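Long-range contacts in intracellular exo-alpha-(1->5)-L-arabinofuranosidase (Bifidobacterium longum, PDB 2Y2W), which cleaves terminal alpha-(1->5)-arabinofuranosyl bonds of arabinans, and acts on wheat arabinoxylan too, as a family 51 glycoside hydrolase in the breakdown of plant cell walls: residues D[278-289]-D[334-345]; D[47-58]-D[443-451]. All blocks are in the same frame, centred on the assembly; numbering follows the deposited sequence.

In the fold
Contact 1 joins strands 280-287 and 335-341, the sixth and seventh of the eight parallel strands of the catalytic barrel, about 7 Å from the centre of the chain. Contact 2 lies about 25 Å from that centre, in the mixed, largely antiparallel sheet of the other domain, where the segment 47-58 pairs with the strand 444-456. The two contact centres are about 24 Å apart, their nearest atoms about 11 Å, and they share no strand. Along the chain, contact 1 is nested within the loop closed by contact 2: the chain leaves the outer sheet, builds the barrel, and returns. The second domain is therefore made from both sides of the barrel sequence, while contact 1 carries part of the probable active site.

Contact 1: residues D[278-289]-D[334-345]; sequences LDFVSCHAYYFD and IALSFDEWGVWY
Strands 280-287 and 335-339 run parallel, their axes 37° apart, joined by backbone hydrogen bonds such as Cys283 N to Ser337 O (2.8 Å). Between Ser282 and His284 the register slips by one residue, a beta bulge, and pairing resumes with Ala285 N on Glu340 O. The slip lets His284 and Glu340 face the same side, with Glu340 CB 3.6 Å from the centroid of the His284 ring, over its face. These are neighbouring strands of the (beta/alpha)8 barrel, and by similarity Glu340 is the nucleophile and Tyr286 binds arabinofuranose. Tyr286 OH donates to Glu340 OE1 (2.7 Å), meeting it from above the carboxylate plane, while Arg109 makes a salt bridge to OE2, so both oxygens are held. Trp344 turns its edge to the face of Tyr286, CE3 over the ring centre and the planes at 78°; its CG lies anti to the backbone N (chi1 171°), which carries the indole across the tyrosine. A phenylalanine in place of Tyr286 would probably leave Glu340 OE1 without this donor and its carboxylate freer to turn. On the helix-facing side, Cys283 CB sits 3.6 Å from the Phe338 ring centroid, a CH-pi contact, and Ala285 CB reaches that ring's edge; small residues here leave room for the broad ring, which packs against Ile314 of helix 307-327.

Contact 2: residues D[47-58]-D[443-451]; sequences IALNADATPVAD and GQAYAPAIS
Ala48 and Ala449 form an antiparallel hydrogen-bonded pair: Ala48 N gives a fairly straight bond to Ala449 O (3.1 Å, 165° at the hydrogen), and Ala449 N returns one to Ala48 O (2.7 Å). A second pair of backbone hydrogen bonds lies farther along, Val56 N to Ala445 O (2.6 Å) and Ala445 N to Ala57 O (2.7 Å). Between them the segment 47-58 bows outward in a loop, and Tyr446 packs against the inner side of this loop. Its CG, anti to the carbonyl carbon (chi1 -74°), sends the ring towards that loop, where Pro55 CB lies over one face, 3.7 Å from the centroid, in a CH-pi contact. Ala53 CB comes to the ring's edge, 3.5 Å from Tyr446 CE1. Leu49 crosses Tyr446 at about a right angle, its CD1 against Tyr446 CB, and its CD2 meets Pro448. Ile47 lies alongside both Pro448 and Ile450, with CG2 on the proline ring and CD1 3.8 Å from Ile450 CG1; it also touches Ile466 of strand 462-473 and Leu494 of strand 492-497. Backbone hydrogen bonds thus fix the two ends, whereas apolar contacts of Leu49, Ala53 and Pro55 with Tyr446 tie down the loop's flanks, without any salt bridge between the segments.

Contact 1: residues D[278-289]-D[334-345]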
loop_
_atom_site.group_PDB
_atom_site.type_symbol
_atom_site.label_atom_id
_atom_site.label_comp_id
_atom_site.label_asym_id
_atom_site.label_seq_id
_atom_site.Cartn_x
_atom_site.Cartn_y
_atom_site.Cartn_z
ATOM N N LEU D 278 -20.136 -6.969 -2.905
ATOM C CA LEU D 278 -19.811 -8.379 -2.741
ATOM C C LEU D 278 -21.019 -9.261 -3.010
ATOM O O LEU D 278 -22.166 -8.843 -2.833
ATOM C CB LEU D 278 -19.251 -8.660 -1.342
ATOM C CG LEU D 278 -17.833 -8.169 -1.030
ATOM C CD1 LEU D 278 -17.522 -8.408 0.433
ATOM C CD2 LEU D 278 -16.790 -8.836 -1.926
ATOM N N ASP D 279 -20.742 -10.487 -3.436
ATOM C CA ASP D 279 -21.780 -11.445 -3.769
ATOM C C ASP D 279 -21.581 -12.751 -3.004
ATOM O O ASP D 279 -22.543 -13.458 -2.701
ATOM C CB ASP D 279 -21.780 -11.694 -5.277
ATOM C CG ASP D 279 -22.005 -10.420 -6.076
ATOM O OD1 ASP D 279 -23.176 -9.992 -6.195
ATOM O OD2 ASP D 279 -21.012 -9.846 -6.583
ATOM N N PHE D 280 -20.324 -13.053 -2.690
ATOM C CA PHE D 280 -19.966 -14.279 -1.992
ATOM C C PHE D 280 -19.001 -14.021 -0.847
ATOM O O PHE D 280 -18.305 -13.004 -0.818
ATOM C CB PHE D 280 -19.315 -15.274 -2.954
ATOM C CG PHE D 280 -20.272 -15.921 -3.911
ATOM C CD1 PHE D 280 -20.919 -17.105 -3.572
ATOM C CD2 PHE D 280 -20.505 -15.362 -5.163
ATOM C CE1 PHE D 280 -21.794 -17.720 -4.463
ATOM C CE2 PHE D 280 -21.381 -15.967 -6.063
ATOM C CZ PHE D 280 -22.027 -17.149 -5.712
ATOM N N VAL D 281 -18.982 -14.956 0.096
ATOM C CA VAL D 281 -17.940 -15.040 1.110
ATOM C C VAL D 281 -17.386 -16.467 1.064
ATOM O O VAL D 281 -18.148 -17.430 0.971
ATOM C CB VAL D 281 -18.457 -14.636 2.523
ATOM C CG1 VAL D 281 -19.656 -15.487 2.956
ATOM C CG2 VAL D 281 -17.334 -14.682 3.558
ATOM N N SER D 282 -16.063 -16.593 1.102
ATOM C CA SER D 282 -15.408 -17.886 0.913
ATOM C C SER D 282 -15.256 -18.659 2.217
ATOM O O SER D 282 -14.969 -18.077 3.261
ATOM C CB SER D 282 -14.037 -17.712 0.252
ATOM O OG SER D 282 -13.062 -17.307 1.196
ATOM N N CYS D 283 -15.448 -19.972 2.137
ATOM C CA CYS D 283 -15.221 -20.867 3.262
ATOM C C CYS D 283 -14.230 -21.949 2.864
ATOM O O CYS D 283 -14.321 -22.517 1.770
ATOM C CB CYS D 283 -16.528 -21.512 3.716
ATOM S SG CYS D 283 -17.774 -20.353 4.292
ATOM N N HIS D 284 -13.286 -22.226 3.758
ATOM C CA HIS D 284 -12.264 -23.241 3.527
ATOM C C HIS D 284 -12.315 -24.307 4.616
ATOM O O HIS D 284 -12.266 -23.991 5.805
ATOM C CB HIS D 284 -10.877 -22.594 3.455
ATOM C CG HIS D 284 -10.683 -21.708 2.260
ATOM N ND1 HIS D 284 -9.479 -21.609 1.598
ATOM C CD2 HIS D 284 -11.540 -20.892 1.603
ATOM C CE1 HIS D 284 -9.602 -20.763 0.591
ATOM N NE2 HIS D 284 -10.844 -20.316 0.570
ATOM N N ALA D 285 -12.424 -25.570 4.207
ATOM C CA ALA D 285 -12.569 -26.673 5.155
ATOM C C ALA D 285 -11.842 -27.941 4.711
ATOM O O ALA D 285 -12.298 -28.648 3.810
ATOM C CB ALA D 285 -14.048 -26.962 5.408
ATOM N N TYR D 286 -10.709 -28.215 5.353
ATOM C CA TYR D 286 -9.943 -29.437 5.107
ATOM C C TYR D 286 -10.039 -30.389 6.300
ATOM O O TYR D 286 -10.081 -29.947 7.454
ATOM C CB TYR D 286 -8.472 -29.112 4.825
ATOM C CG TYR D 286 -8.201 -28.425 3.503
ATOM C CD1 TYR D 286 -8.204 -29.142 2.305
ATOM C CD2 TYR D 286 -7.913 -27.061 3.452
ATOM C CE1 TYR D 286 -7.942 -28.515 1.091
ATOM C CE2 TYR D 286 -7.648 -26.424 2.242
ATOM C CZ TYR D 286 -7.664 -27.158 1.067
ATOM O OH TYR D 286 -7.402 -26.533 -0.129
ATOM N N TYR D 287 -10.070 -31.690 6.016
ATOM C CA TYR D 287 -10.189 -32.712 7.059
ATOM C C TYR D 287 -9.305 -33.922 6.775
ATOM O O TYR D 287 -9.092 -34.279 5.618
ATOM C CB TYR D 287 -11.642 -33.167 7.206
ATOM C CG TYR D 287 -12.632 -32.039 7.369
ATOM C CD1 TYR D 287 -12.827 -31.430 8.608
ATOM C CD2 TYR D 287 -13.376 -31.581 6.284
ATOM C CE1 TYR D 287 -13.738 -30.392 8.761
ATOM C CE2 TYR D 287 -14.288 -30.543 6.424
ATOM C CZ TYR D 287 -14.465 -29.955 7.667
ATOM O OH TYR D 287 -15.370 -28.930 7.811
ATOM N N PHE D 288 -8.794 -34.544 7.839
ATOM C CA PHE D 288 -7.985 -35.764 7.727
ATOM C C PHE D 288 -8.005 -36.597 9.009
ATOM O O PHE D 288 -8.447 -36.125 10.056
ATOM C CB PHE D 288 -6.545 -35.447 7.289
ATOM C CG PHE D 288 -5.710 -34.749 8.336
ATOM C CD1 PHE D 288 -5.888 -33.395 8.608
ATOM C CD2 PHE D 288 -4.722 -35.444 9.027
ATOM C CE1 PHE D 288 -5.110 -32.750 9.566
ATOM C CE2 PHE D 288 -3.937 -34.809 9.984
ATOM C CZ PHE D 288 -4.131 -33.458 10.255
ATOM N N ASP D 289 -7.538 -37.840 8.905
ATOM C CA ASP D 289 -7.421 -38.732 10.057
ATOM C C ASP D 289 -6.129 -38.425 10.809
ATOM O O ASP D 289 -5.035 -38.739 10.333
ATOM C CB ASP D 289 -7.456 -40.198 9.606
ATOM C CG ASP D 289 -7.486 -41.180 10.773
ATOM O OD1 ASP D 289 -7.935 -40.804 11.877
ATOM O OD2 ASP D 289 -7.066 -42.340 10.576
ATOM N N ILE D 334 -25.669 -12.337 0.910
ATOM C CA ILE D 334 -24.354 -12.820 0.518
ATOM C C ILE D 334 -24.382 -14.343 0.586
ATOM O O ILE D 334 -24.594 -14.917 1.657
ATOM C CB ILE D 334 -23.233 -12.288 1.454
ATOM C CG1 ILE D 334 -23.260 -10.753 1.562
ATOM C CG2 ILE D 334 -21.857 -12.820 1.028
ATOM C CD1 ILE D 334 -23.021 -9.999 0.262
ATOM N N ALA D 335 -24.185 -14.987 -0.561
ATOM C CA ALA D 335 -24.110 -16.445 -0.622
ATOM C C ALA D 335 -22.747 -16.950 -0.146
ATOM O O ALA D 335 -21.763 -16.205 -0.138
ATOM C CB ALA D 335 -24.404 -16.938 -2.032
ATOM N N LEU D 336 -22.704 -18.215 0.258
ATOM C CA LEU D 336 -21.470 -18.841 0.709
ATOM C C LEU D 336 -20.782 -19.569 -0.433
ATOM O O LEU D 336 -21.442 -20.192 -1.274
ATOM C CB LEU D 336 -21.749 -19.813 1.859
ATOM C CG LEU D 336 -21.651 -19.318 3.307
ATOM C CD1 LEU D 336 -22.528 -18.096 3.582
ATOM C CD2 LEU D 336 -21.998 -20.451 4.261
ATOM N N SER D 337 -19.455 -19.484 -0.455
ATOM C CA SER D 337 -18.644 -20.149 -1.467
ATOM C C SER D 337 -17.582 -21.030 -0.816
ATOM O O SER D 337 -16.518 -20.546 -0.418
ATOM C CB SER D 337 -17.992 -19.118 -2.396
ATOM O OG SER D 337 -17.255 -19.748 -3.431
ATOM N N PHE D 338 -17.877 -22.323 -0.705
ATOM C CA PHE D 338 -16.926 -23.299 -0.177
ATOM C C PHE D 338 -15.844 -23.628 -1.207
ATOM O O PHE D 338 -15.724 -24.767 -1.661
ATOM C CB PHE D 338 -17.656 -24.569 0.272
ATOM C CG PHE D 338 -17.802 -24.688 1.760
ATOM C CD1 PHE D 338 -18.859 -24.075 2.421
ATOM C CD2 PHE D 338 -16.876 -25.414 2.504
ATOM C CE1 PHE D 338 -18.992 -24.186 3.801
ATOM C CE2 PHE D 338 -17.000 -25.531 3.882
ATOM C CZ PHE D 338 -18.060 -24.918 4.533
ATOM N N ASP D 339 -15.045 -22.620 -1.550
ATOM C CA ASP D 339 -14.116 -22.714 -2.676
ATOM C C ASP D 339 -12.834 -23.507 -2.403
ATOM O O ASP D 339 -12.024 -23.710 -3.308
ATOM C CB ASP D 339 -13.816 -21.328 -3.275
ATOM C CG ASP D 339 -13.343 -20.314 -2.243
ATOM O OD1 ASP D 339 -13.105 -20.686 -1.073
ATOM O OD2 ASP D 339 -13.211 -19.128 -2.615
ATOM N N GLU D 340 -12.657 -23.951 -1.163
ATOM C CA GLU D 340 -11.616 -24.922 -0.831
ATOM C C GLU D 340 -12.124 -25.906 0.220
ATOM O O GLU D 340 -12.207 -25.578 1.403
ATOM C CB GLU D 340 -10.329 -24.229 -0.366
ATOM C CG GLU D 340 -9.437 -23.745 -1.506
ATOM C CD GLU D 340 -8.070 -23.267 -1.048
ATOM O OE1 GLU D 340 -7.488 -23.880 -0.125
ATOM O OE2 GLU D 340 -7.569 -22.278 -1.624
ATOM N N TRP D 341 -12.487 -27.104 -0.227
ATOM C CA TRP D 341 -12.930 -28.164 0.675
ATOM C C TRP D 341 -12.370 -29.520 0.258
ATOM O O TRP D 341 -11.922 -29.689 -0.875
ATOM C CB TRP D 341 -14.464 -28.205 0.776
ATOM C CG TRP D 341 -15.163 -28.728 -0.451
ATOM C CD1 TRP D 341 -15.580 -28.001 -1.530
ATOM C CD2 TRP D 341 -15.536 -30.088 -0.719
ATOM N NE1 TRP D 341 -16.182 -28.820 -2.452
ATOM C CE2 TRP D 341 -16.168 -30.107 -1.981
ATOM C CE3 TRP D 341 -15.394 -31.292 -0.014
ATOM C CZ2 TRP D 341 -16.662 -31.283 -2.556
ATOM C CZ3 TRP D 341 -15.882 -32.463 -0.587
ATOM C CH2 TRP D 341 -16.510 -32.447 -1.847
ATOM N N GLY D 342 -12.389 -30.475 1.185
ATOM C CA GLY D 342 -11.963 -31.842 0.896
ATOM C C GLY D 342 -11.064 -32.454 1.951
ATOM O O GLY D 342 -10.791 -31.838 2.984
ATOM N N VAL D 343 -10.606 -33.674 1.681
ATOM C CA VAL D 343 -9.711 -34.389 2.581
ATOM C C VAL D 343 -8.257 -34.082 2.237
ATOM O O VAL D 343 -7.834 -34.269 1.096
ATOM C CB VAL D 343 -9.967 -35.921 2.542
ATOM C CG1 VAL D 343 -8.902 -36.677 3.326
ATOM C CG2 VAL D 343 -11.351 -36.249 3.087
ATOM N N TRP D 344 -7.505 -33.599 3.228
ATOM C CA TRP D 344 -6.072 -33.330 3.071
ATOM C C TRP D 344 -5.286 -33.621 4.349
ATOM O O TRP D 344 -5.519 -33.004 5.391
ATOM C CB TRP D 344 -5.836 -31.888 2.597
ATOM C CG TRP D 344 -4.389 -31.427 2.610
ATOM C CD1 TRP D 344 -3.277 -32.184 2.358
ATOM C CD2 TRP D 344 -3.914 -30.096 2.857
ATOM N NE1 TRP D 344 -2.143 -31.413 2.450
ATOM C CE2 TRP D 344 -2.505 -30.126 2.752
ATOM C CE3 TRP D 344 -4.543 -28.880 3.158
ATOM C CZ2 TRP D 344 -1.712 -28.989 2.941
ATOM C CZ3 TRP D 344 -3.753 -27.747 3.346
ATOM C CH2 TRP D 344 -2.353 -27.811 3.237
ATOM N N TYR D 345 -4.356 -34.568 4.247
ATOM C CA TYR D 345 -3.442 -34.901 5.338
ATOM C C TYR D 345 -2.339 -33.847 5.426
ATOM O O TYR D 345 -1.271 -33.989 4.824
ATOM C CB TYR D 345 -2.869 -36.313 5.151
ATOM C CG TYR D 345 -3.878 -37.410 5.413
ATOM C CD1 TYR D 345 -4.690 -37.902 4.388
ATOM C CD2 TYR D 345 -4.027 -37.953 6.687
ATOM C CE1 TYR D 345 -5.628 -38.908 4.630
ATOM C CE2 TYR D 345 -4.960 -38.956 6.939
ATOM C CZ TYR D 345 -5.756 -39.428 5.910
ATOM O OH TYR D 345 -6.676 -40.420 6.165
#

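Contact 2: residues D[47-58]-D[443-451]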
loop_
_atom_site.group_PDB
_atom_site.type_symbol
_atom_site.label_atom_id
_atom_site.label_comp_id
_atom_site.label_asym_id
_atom_site.label_seq_id
_atom_site.Cartn_x
_atom_site.Cartn_y
_atom_site.Cartn_z
ATOM N N ILE D 47 -34.983 -43.154 6.834
ATOM C CA ILE D 47 -34.843 -41.991 5.961
ATOM C C ILE D 47 -36.167 -41.794 5.227
ATOM O O ILE D 47 -36.545 -42.611 4.381
ATOM C CB ILE D 47 -33.684 -42.164 4.935
ATOM C CG1 ILE D 47 -32.358 -42.517 5.633
ATOM C CG2 ILE D 47 -33.549 -40.926 4.038
ATOM C CD1 ILE D 47 -31.781 -41.433 6.540
ATOM N N ALA D 48 -36.872 -40.718 5.565
ATOM C CA ALA D 48 -38.190 -40.452 4.996
ATOM C C ALA D 48 -38.484 -38.961 4.850
ATOM O O ALA D 48 -38.002 -38.145 5.636
ATOM C CB ALA D 48 -39.274 -41.129 5.834
ATOM N N LEU D 49 -39.274 -38.616 3.833
ATOM C CA LEU D 49 -39.749 -37.247 3.645
ATOM C C LEU D 49 -41.090 -37.067 4.349
ATOM O O LEU D 49 -41.982 -37.909 4.219
ATOM C CB LEU D 49 -39.875 -36.906 2.152
ATOM C CG LEU D 49 -38.648 -36.503 1.315
ATOM C CD1 LEU D 49 -37.927 -35.291 1.907
ATOM C CD2 LEU D 49 -37.674 -37.663 1.101
ATOM N N ASN D 50 -41.226 -35.964 5.085
ATOM C CA ASN D 50 -42.409 -35.710 5.916
ATOM C C ASN D 50 -43.696 -35.381 5.153
ATOM O O ASN D 50 -44.364 -34.381 5.447
ATOM C CB ASN D 50 -42.112 -34.631 6.968
ATOM C CG ASN D 50 -41.629 -35.212 8.290
ATOM O OD1 ASN D 50 -41.012 -36.280 8.332
ATOM N ND2 ASN D 50 -41.909 -34.504 9.381
ATOM N N ALA D 51 -44.034 -36.237 4.185
ATOM C CA ALA D 51 -45.274 -36.155 3.394
ATOM C C ALA D 51 -45.464 -34.856 2.602
ATOM O O ALA D 51 -45.886 -34.891 1.446
ATOM C CB ALA D 51 -46.504 -36.445 4.269
ATOM N N ASP D 52 -45.158 -33.723 3.231
ATOM C CA ASP D 52 -45.357 -32.413 2.619
ATOM C C ASP D 52 -44.125 -31.505 2.733
ATOM O O ASP D 52 -43.978 -30.739 3.693
ATOM C CB ASP D 52 -46.605 -31.735 3.202
ATOM C CG ASP D 52 -47.890 -32.489 2.878
ATOM O OD1 ASP D 52 -48.102 -32.842 1.696
ATOM O OD2 ASP D 52 -48.691 -32.719 3.810
ATOM N N ALA D 53 -43.243 -31.619 1.743
ATOM C CA ALA D 53 -42.067 -30.762 1.606
ATOM C C ALA D 53 -42.169 -30.042 0.253
ATOM O O ALA D 53 -42.655 -30.655 -0.701
ATOM C CB ALA D 53 -40.806 -31.596 1.693
ATOM N N THR D 54 -41.737 -28.780 0.100
ATOM C CA THR D 54 -40.896 -27.930 0.999
ATOM C C THR D 54 -39.403 -28.304 1.015
ATOM O O THR D 54 -38.908 -28.891 1.982
ATOM C CB THR D 54 -41.478 -27.639 2.429
ATOM O OG1 THR D 54 -41.241 -28.744 3.309
ATOM C CG2 THR D 54 -42.976 -27.293 2.371
ATOM N N PRO D 55 -38.680 -27.940 -0.064
ATOM C CA PRO D 55 -37.269 -28.273 -0.237
ATOM C C PRO D 55 -36.331 -27.257 0.403
ATOM O O PRO D 55 -36.777 -26.215 0.895
ATOM C CB PRO D 55 -37.089 -28.255 -1.764
ATOM C CG PRO D 55 -38.357 -27.641 -2.337
ATOM C CD PRO D 55 -39.176 -27.138 -1.195
ATOM N N VAL D 56 -35.040 -27.575 0.395
ATOM C CA VAL D 56 -34.004 -26.646 0.832
ATOM C C VAL D 56 -33.846 -25.545 -0.225
ATOM O O VAL D 56 -33.998 -24.358 0.079
ATOM C CB VAL D 56 -32.648 -27.366 1.080
ATOM C CG1 VAL D 56 -31.603 -26.390 1.603
ATOM C CG2 VAL D 56 -32.821 -28.529 2.055
ATOM N N ALA D 57 -33.566 -25.960 -1.462
ATOM C CA ALA D 57 -33.334 -25.053 -2.588
ATOM C C ALA D 57 -33.177 -25.832 -3.890
ATOM O O ALA D 57 -33.040 -27.057 -3.878
ATOM C CB ALA D 57 -32.088 -24.219 -2.345
ATOM N N ASP D 58 -33.206 -25.113 -5.011
ATOM C CA ASP D 58 -32.781 -25.667 -6.292
ATOM C C ASP D 58 -31.267 -25.843 -6.249
ATOM O O ASP D 58 -30.548 -24.947 -5.801
ATOM C CB ASP D 58 -33.180 -24.744 -7.449
ATOM C CG ASP D 58 -32.509 -23.378 -7.375
ATOM O OD1 ASP D 58 -32.585 -22.727 -6.310
ATOM O OD2 ASP D 58 -31.905 -22.956 -8.385
ATOM N N GLY D 443 -32.455 -30.619 -9.926
ATOM C CA GLY D 443 -33.751 -30.110 -9.489
ATOM C C GLY D 443 -33.714 -29.453 -8.125
ATOM O O GLY D 443 -32.998 -28.472 -7.919
ATOM N N GLN D 444 -34.497 -30.000 -7.197
ATOM C CA GLN D 444 -34.604 -29.467 -5.839
ATOM C C GLN D 444 -33.909 -30.379 -4.826
ATOM O O GLN D 444 -33.865 -31.599 -5.003
ATOM C CB GLN D 444 -36.074 -29.281 -5.448
ATOM C CG GLN D 444 -36.830 -28.223 -6.253
ATOM C CD GLN D 444 -36.683 -26.813 -5.693
ATOM O OE1 GLN D 444 -36.102 -26.602 -4.627
ATOM N NE2 GLN D 444 -37.221 -25.837 -6.416
ATOM N N ALA D 445 -33.371 -29.775 -3.768
ATOM C CA ALA D 445 -32.703 -30.515 -2.701
ATOM C C ALA D 445 -33.596 -30.615 -1.469
ATOM O O ALA D 445 -34.124 -29.611 -0.989
ATOM C CB ALA D 445 -31.371 -29.863 -2.349
ATOM N N TYR D 446 -33.761 -31.836 -0.970
ATOM C CA TYR D 446 -34.616 -32.101 0.183
ATOM C C TYR D 446 -33.816 -32.686 1.340
ATOM O O TYR D 446 -32.953 -33.544 1.136
ATOM C CB TYR D 446 -35.746 -33.061 -0.199
ATOM C CG TYR D 446 -36.845 -32.443 -1.035
ATOM C CD1 TYR D 446 -37.925 -31.800 -0.432
ATOM C CD2 TYR D 446 -36.815 -32.514 -2.429
ATOM C CE1 TYR D 446 -38.944 -31.234 -1.194
ATOM C CE2 TYR D 446 -37.832 -31.950 -3.202
ATOM C CZ TYR D 446 -38.891 -31.309 -2.574
ATOM O OH TYR D 446 -39.901 -30.745 -3.321
ATOM N N ALA D 447 -34.107 -32.215 2.550
ATOM C CA ALA D 447 -33.485 -32.745 3.760
ATOM C C ALA D 447 -34.458 -33.679 4.484
ATOM O O ALA D 447 -35.332 -33.217 5.222
ATOM C CB ALA D 447 -33.034 -31.606 4.675
ATOM N N PRO D 448 -34.309 -35.002 4.273
ATOM C CA PRO D 448 -35.279 -35.960 4.802
ATOM C C PRO D 448 -35.183 -36.118 6.315
ATOM O O PRO D 448 -34.135 -35.838 6.903
ATOM C CB PRO D 448 -34.892 -37.267 4.108
ATOM C CG PRO D 448 -33.436 -37.135 3.850
ATOM C CD PRO D 448 -33.164 -35.675 3.628
ATOM N N ALA D 449 -36.281 -36.549 6.932
ATOM C CA ALA D 449 -36.288 -36.879 8.352
ATOM C C ALA D 449 -35.402 -38.098 8.588
ATOM O O ALA D 449 -35.567 -39.138 7.941
ATOM C CB ALA D 449 -37.707 -37.138 8.837
ATOM N N ILE D 450 -34.445 -37.945 9.500
ATOM C CA ILE D 450 -33.481 -38.999 9.802
ATOM C C ILE D 450 -33.632 -39.475 11.248
ATOM O O ILE D 450 -33.698 -38.666 12.177
ATOM C CB ILE D 450 -32.021 -38.535 9.538
ATOM C CG1 ILE D 450 -31.870 -38.006 8.105
ATOM C CG2 ILE D 450 -31.031 -39.676 9.798
ATOM C CD1 ILE D 450 -30.656 -37.113 7.887
ATOM N N SER D 451 -33.701 -40.794 11.414
ATOM C CA SER D 451 -33.722 -41.422 12.731
ATOM C C SER D 451 -32.724 -42.575 12.758
ATOM O O SER D 451 -32.988 -43.646 12.212
ATOM C CB SER D 451 -35.130 -41.918 13.073
ATOM O OG SER D 451 -36.070 -40.858 13.034
#